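Matching sites in endoglucanase, family GH5 from Zobellia galactanivorans, a protein that probably hydrolyses hemicelluloses such as mixed-linked glucan, as a family 5 glycoside hydrolase cutting internal beta-glucosidic links (PDB 6GL2 (chain A, 1.96 Å), residues 61-66 and 101-106), and in its relative xyloglucanase from Paenibacillus pabuli (PDB 2JEP (chain B, 1.40 Å), residues 85-90 and 125-130). One frame, after least-squares fit of the local backbone (RMSD 0.25 Å); residues are numbered along the deposited sequences.

Structure 1 (6GL2).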
loop_
_atom_site.group_PDB
_atom_site.type_symbol
_atom_site.label_atom_id
_atom_site.label_comp_id
_atom_site.label_asym_id
_atom_site.label_seq_id
_atom_site.Cartn_x
_atom_site.Cartn_y
_atom_site.Cartn_z
ATOM N N THR A 61 11.018 3.647 3.412
ATOM C CA THR A 61 9.661 4.005 2.920
ATOM C C THR A 61 8.650 3.820 4.042
ATOM O O THR A 61 8.671 2.821 4.748
ATOM C CB THR A 61 9.202 3.213 1.715
ATOM O OG1 THR A 61 10.098 3.495 0.628
ATOM C CG2 THR A 61 7.799 3.489 1.224
ATOM N N LEU A 62 7.843 4.860 4.306
ATOM C CA LEU A 62 6.660 4.808 5.098
ATOM C C LEU A 62 5.449 4.711 4.205
ATOM O O LEU A 62 5.207 5.564 3.360
ATOM C CB LEU A 62 6.498 6.045 5.970
ATOM C CG LEU A 62 5.267 6.059 6.899
ATOM C CD1 LEU A 62 5.398 5.051 7.992
ATOM C CD2 LEU A 62 4.966 7.466 7.413
ATOM N N ARG A 63 4.625 3.663 4.391
ATOM C CA ARG A 63 3.319 3.652 3.752
ATOM C C ARG A 63 2.294 4.170 4.832
ATOM O O ARG A 63 2.318 3.715 5.975
ATOM C CB ARG A 63 2.901 2.267 3.224
ATOM C CG ARG A 63 1.528 2.239 2.545
ATOM C CD ARG A 63 1.415 1.055 1.635
ATOM N NE ARG A 63 0.110 0.870 0.982
ATOM C CZ ARG A 63 -0.879 0.105 1.473
ATOM N NH1 ARG A 63 -0.807 -0.450 2.619
ATOM N NH2 ARG A 63 -1.916 -0.140 0.695
ATOM N N LEU A 64 1.575 5.194 4.417
ATOM C CA LEU A 64 0.657 5.972 5.245
ATOM C C LEU A 64 -0.739 5.749 4.690
ATOM O O LEU A 64 -1.294 6.545 3.910
ATOM C CB LEU A 64 1.081 7.475 5.151
ATOM C CG LEU A 64 0.216 8.462 5.901
ATOM C CD1 LEU A 64 -0.009 7.985 7.336
ATOM C CD2 LEU A 64 0.909 9.855 5.814
ATOM N N PRO A 65 -1.342 4.610 5.110
ATOM C CA PRO A 65 -2.696 4.354 4.580
ATOM C C PRO A 65 -3.726 5.275 5.271
ATOM O O PRO A 65 -3.626 5.588 6.434
ATOM C CB PRO A 65 -2.872 2.895 5.017
ATOM C CG PRO A 65 -2.028 2.708 6.217
ATOM C CD PRO A 65 -0.865 3.567 5.959
ATOM N N VAL A 66 -4.625 5.777 4.429
ATOM C CA VAL A 66 -5.588 6.741 4.984
ATOM C C VAL A 66 -6.950 6.325 4.479
ATOM O O VAL A 66 -7.206 6.107 3.289
ATOM C CB VAL A 66 -5.316 8.177 4.436
ATOM C CG1 VAL A 66 -6.336 9.172 4.981
ATOM C CG2 VAL A 66 -3.897 8.648 4.808
ATOM N N TYR A 101 10.754 7.999 1.842
ATOM C CA TYR A 101 9.658 8.048 0.898
ATOM C C TYR A 101 8.340 7.898 1.718
ATOM O O TYR A 101 8.380 7.197 2.739
ATOM C CB TYR A 101 9.728 6.904 -0.119
ATOM C CG TYR A 101 10.868 7.085 -1.132
ATOM C CD1 TYR A 101 12.135 6.667 -0.830
ATOM C CD2 TYR A 101 10.640 7.719 -2.282
ATOM C CE1 TYR A 101 13.227 6.904 -1.732
ATOM C CE2 TYR A 101 11.689 7.924 -3.251
ATOM C CZ TYR A 101 12.929 7.560 -2.895
ATOM O OH TYR A 101 13.976 7.791 -3.781
ATOM N N VAL A 102 7.278 8.437 1.163
ATOM C CA VAL A 102 5.970 8.333 1.871
ATOM C C VAL A 102 4.989 8.018 0.772
ATOM O O VAL A 102 4.877 8.700 -0.256
ATOM C CB VAL A 102 5.552 9.643 2.568
ATOM C CG1 VAL A 102 4.111 9.519 3.016
ATOM C CG2 VAL A 102 6.461 9.857 3.748
ATOM N N ILE A 103 4.115 7.017 1.046
ATOM C CA ILE A 103 3.018 6.682 0.137
ATOM C C ILE A 103 1.707 7.077 0.873
ATOM O O ILE A 103 1.433 6.573 1.957
ATOM C CB ILE A 103 3.012 5.161 -0.146
ATOM C CG1 ILE A 103 4.270 4.660 -0.832
ATOM C CG2 ILE A 103 1.770 4.793 -0.940
ATOM C CD1 ILE A 103 4.537 3.173 -0.561
ATOM N N ILE A 104 0.898 7.855 0.183
ATOM C CA ILE A 104 -0.460 8.167 0.741
ATOM C C ILE A 104 -1.466 7.513 -0.214
ATOM O O ILE A 104 -1.332 7.620 -1.437
ATOM C CB ILE A 104 -0.698 9.694 0.717
ATOM C CG1 ILE A 104 0.261 10.361 1.757
ATOM C CG2 ILE A 104 -2.167 9.999 1.049
ATOM C CD1 ILE A 104 0.247 11.905 1.640
ATOM N N ASN A 105 -2.498 6.850 0.351
ATOM C CA ASN A 105 -3.488 6.141 -0.460
ATOM C C ASN A 105 -4.880 6.512 -0.060
ATOM O O ASN A 105 -5.132 7.388 0.748
ATOM C CB ASN A 105 -3.245 4.597 -0.384
ATOM C CG ASN A 105 -3.708 3.956 0.878
ATOM O OD1 ASN A 105 -4.257 4.635 1.753
ATOM N ND2 ASN A 105 -3.602 2.618 0.970
ATOM N N ILE A 106 -5.830 5.866 -0.733
ATOM C CA ILE A 106 -7.199 5.673 -0.314
ATOM C C ILE A 106 -7.342 4.254 0.185
ATOM O O ILE A 106 -7.092 3.319 -0.614
ATOM C CB ILE A 106 -8.214 6.005 -1.449
ATOM C CG1 ILE A 106 -8.151 7.439 -1.844
ATOM C CG2 ILE A 106 -9.596 5.573 -1.010
ATOM C CD1 ILE A 106 -9.133 7.871 -2.940
#
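Neighbouring parallel strands 61-64 and 101-105 of the (beta/alpha)8 barrel, joined through helix 82-96 as a beta-alpha-beta unit, meet along Thr-61, Leu-62, Leu-64, Ile-103 and Asn-105. Backbone bonds run from Leu-62 N to Tyr-101 O (2.9 Å), from Ile-103 N to Leu-62 O and from Leu-64 N to Ile-103 O. Thr-61, Arg-63 and Ile-103 share the face turned into the barrel. Thr-61 OG1 lies 3.5 Å from Tyr-101 CB and is bonded to Met-21 O; CG2 reaches Ile-103 CD1 at 3.7 Å. On the other face, towards helix 82-96, Leu-62 CB stands 3.9 Å from Tyr-101 O. Leu-64 runs side by side with Ile-104, whose CG1, anti to the carbonyl carbon (chi1 -69°), stands 4.1 Å from Leu-64 CD2. Asn-105 OD1 accepts Val-66 N at 2.9 Å, while ND2, hydrogen-bonded to His-107 ND1, lies 3.2 Å from Arg-63 NH2 over the guanidinium face, two donors without a mutual bond. Arg-63 has salt bridges to Glu-148 and Glu-275 and a hydrogen bond to Asn-26 OD1.

Structure 2 (2JEP).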
loop_
_atom_site.group_PDB
_atom_site.type_symbol
_atom_site.label_atom_id
_atom_site.label_comp_id
_atom_site.label_asym_id
_atom_site.label_seq_id
_atom_site.Cartn_x
_atom_site.Cartn_y
_atom_site.Cartn_z
ATOM N N SER B 85 11.210 3.887 3.571
ATOM C CA SER B 85 9.922 4.301 3.047
ATOM C C SER B 85 8.850 4.012 4.095
ATOM O O SER B 85 8.903 3.002 4.787
ATOM C CB SER B 85 9.561 3.524 1.790
ATOM O OG SER B 85 10.511 3.716 0.777
ATOM N N ILE B 86 7.871 4.904 4.183
ATOM C CA ILE B 86 6.719 4.748 5.054
ATOM C C ILE B 86 5.457 4.778 4.198
ATOM O O ILE B 86 5.248 5.748 3.469
ATOM C CB ILE B 86 6.619 5.909 6.085
ATOM C CG1 ILE B 86 7.948 6.116 6.813
ATOM C CG2 ILE B 86 5.428 5.655 7.028
ATOM C CD1 ILE B 86 8.294 4.987 7.740
ATOM N N ARG B 87 4.632 3.730 4.291
ATOM C CA ARG B 87 3.316 3.731 3.673
ATOM C C ARG B 87 2.301 4.127 4.716
ATOM O O ARG B 87 2.295 3.573 5.821
ATOM C CB ARG B 87 2.978 2.377 3.065
ATOM C CG ARG B 87 1.572 2.294 2.435
ATOM C CD ARG B 87 1.471 1.105 1.523
ATOM N NE ARG B 87 0.164 0.939 0.900
ATOM C CZ ARG B 87 -0.816 0.130 1.328
ATOM N NH1 ARG B 87 -0.733 -0.490 2.502
ATOM N NH2 ARG B 87 -1.903 -0.043 0.553
ATOM N N ILE B 88 1.444 5.085 4.364
ATOM C CA ILE B 88 0.465 5.664 5.266
ATOM C C ILE B 88 -0.929 5.379 4.708
ATOM O O ILE B 88 -1.444 6.109 3.858
ATOM C CB ILE B 88 0.659 7.184 5.473
ATOM C CG1 ILE B 88 2.090 7.503 5.948
ATOM C CG2 ILE B 88 -0.398 7.743 6.420
ATOM C CD1 ILE B 88 2.374 8.989 6.073
ATOM N N PRO B 89 -1.563 4.306 5.206
ATOM C CA PRO B 89 -2.979 4.090 4.890
ATOM C C PRO B 89 -3.821 5.297 5.354
ATOM O O PRO B 89 -3.626 5.755 6.475
ATOM C CB PRO B 89 -3.308 2.844 5.701
ATOM C CG PRO B 89 -2.014 2.110 5.823
ATOM C CD PRO B 89 -1.016 3.208 6.023
ATOM N N VAL B 90 -4.728 5.779 4.505
ATOM C CA VAL B 90 -5.605 6.892 4.848
ATOM C C VAL B 90 -7.015 6.579 4.380
ATOM O O VAL B 90 -7.225 6.245 3.210
ATOM C CB VAL B 90 -5.157 8.220 4.202
ATOM C CG1 VAL B 90 -6.055 9.374 4.689
ATOM C CG2 VAL B 90 -3.702 8.531 4.512
ATOM N N TYR B 125 10.886 8.208 1.875
ATOM C CA TYR B 125 9.830 8.091 0.890
ATOM C C TYR B 125 8.523 7.858 1.652
ATOM O O TYR B 125 8.516 7.214 2.714
ATOM C CB TYR B 125 10.100 6.921 -0.056
ATOM C CG TYR B 125 11.048 7.289 -1.170
ATOM C CD1 TYR B 125 12.429 7.249 -0.990
ATOM C CD2 TYR B 125 10.568 7.701 -2.397
ATOM C CE1 TYR B 125 13.293 7.639 -2.011
ATOM C CE2 TYR B 125 11.418 8.065 -3.414
ATOM C CZ TYR B 125 12.764 8.035 -3.222
ATOM O OH TYR B 125 13.600 8.407 -4.282
ATOM N N VAL B 126 7.439 8.370 1.096
ATOM C CA VAL B 126 6.140 8.316 1.736
ATOM C C VAL B 126 5.103 7.967 0.690
ATOM O O VAL B 126 5.121 8.551 -0.404
ATOM C CB VAL B 126 5.766 9.674 2.363
ATOM C CG1 VAL B 126 4.433 9.570 3.119
ATOM C CG2 VAL B 126 6.877 10.181 3.279
ATOM N N ILE B 127 4.213 7.022 1.023
ATOM C CA ILE B 127 3.099 6.671 0.156
ATOM C C ILE B 127 1.807 6.993 0.911
ATOM O O ILE B 127 1.666 6.578 2.064
ATOM C CB ILE B 127 3.103 5.163 -0.180
ATOM C CG1 ILE B 127 4.411 4.740 -0.866
ATOM C CG2 ILE B 127 1.852 4.782 -1.007
ATOM C CD1 ILE B 127 4.629 3.228 -0.908
ATOM N N ILE B 128 0.884 7.723 0.282
ATOM C CA ILE B 128 -0.459 7.944 0.836
ATOM C C ILE B 128 -1.484 7.387 -0.144
ATOM O O ILE B 128 -1.299 7.453 -1.357
ATOM C CB ILE B 128 -0.772 9.415 1.161
ATOM C CG1 ILE B 128 -0.651 10.320 -0.061
ATOM C CG2 ILE B 128 0.099 9.856 2.308
ATOM C CD1 ILE B 128 -1.036 11.777 0.223
ATOM N N ASN B 129 -2.568 6.817 0.379
ATOM C CA ASN B 129 -3.560 6.148 -0.463
ATOM C C ASN B 129 -4.993 6.553 -0.100
ATOM O O ASN B 129 -5.203 7.496 0.677
ATOM C CB ASN B 129 -3.358 4.632 -0.405
ATOM C CG ASN B 129 -3.794 4.012 0.908
ATOM O OD1 ASN B 129 -4.334 4.695 1.765
ATOM N ND2 ASN B 129 -3.595 2.701 1.048
ATOM N N ILE B 130 -5.972 5.878 -0.709
ATOM C CA ILE B 130 -7.363 5.878 -0.236
ATOM C C ILE B 130 -7.636 4.439 0.152
ATOM O O ILE B 130 -7.536 3.540 -0.677
ATOM C CB ILE B 130 -8.337 6.379 -1.306
ATOM C CG1 ILE B 130 -8.058 7.850 -1.628
ATOM C CG2 ILE B 130 -9.785 6.123 -0.861
ATOM C CD1 ILE B 130 -9.004 8.453 -2.687
#
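The beta-alpha-beta unit of strands 85-88 and 125-128 makes its contact through Ser-85, Ile-86, Ile-88, Ile-127 and Asn-129. Backbone bonds run from Ile-86 N to Tyr-125 O (2.8 Å), from Ile-127 N to Ile-86 O and from Ile-88 N to Ile-127 O. Ser-85, Arg-87 and Ile-127 share the face turned into the barrel. Ser-85 OG lies 3.3 Å from Tyr-125 CB and is bonded to Met-42 O. On the other face, Ile-86 CB stands 4.1 Å from Tyr-125 O. Ile-88 meets Ile-128 through its branch point, CB to CG2 4.2 Å; CG1 of Ile-128 stands between the backbone N and the carbonyl carbon (chi1 58°), which brings CG2 to that contact. Asn-129 OD1 accepts Val-90 N at 3.0 Å, while ND2, hydrogen-bonded to His-131 ND1, lies 3.3 Å from Arg-87 NH2 over the guanidinium face, two donors without a mutual bond. Arg-87 has salt bridges to Glu-178 and Glu-323 and a hydrogen bond to Asn-47 OD1.

How the two compare
Three exchanges and one turned side chain separate the sites. Thr-61(A) stands against Ser-85(B); OG1 and OG are 0.5 Å apart, and the touch on Tyr-101(A) or Tyr-125(B) is kept. The methyl CG2 of Thr-61(A) has no counterpart, so its contact with CD1 of Ile-103(A) at 3.7 Å is absent: CB of Ser-85(B) comes no closer than 5.6 Å to CD1 of Ile-127(B). One apolar link on the inward face is missing there. Leu-62(A) and Ile-86(B) share the place of CG and CG2, 0.5 Å apart. CD2 of Leu-62(A) is unmatched, as are CG1 and CD1 of Ile-86(B); the apolar bulk is redistributed while the backbone oxygen of Tyr-101(A) or Tyr-125(B) is still touched. Leu-64(A) and Ile-88(B) match more loosely, CG and CG2 lying 1.1 Å apart; CD2 of Leu-64(A) and CG1 and CD1 of Ile-88(B) are unmatched, yet both residues touch the oxygen of Ile-103(A) or Ile-127(B). Ile-104(A) and Ile-128(B) are modelled differently, chi1 -69° against 58°: CG2 of Ile-128(B) falls near CG1 of Ile-104(A), the places of CG2 and CD1 of Ile-104(A) are left, and the CD1 atoms stand 1.9 Å apart. Touches on Leu-64(A)/Ile-88(B) and Val-66(A)/Val-90(B) persist. The backbone course, its inter-strand bonds, and the bond from Val-66(A) or Val-90(B) N to OD1 of Asn-105(A) or Asn-129(B) are kept.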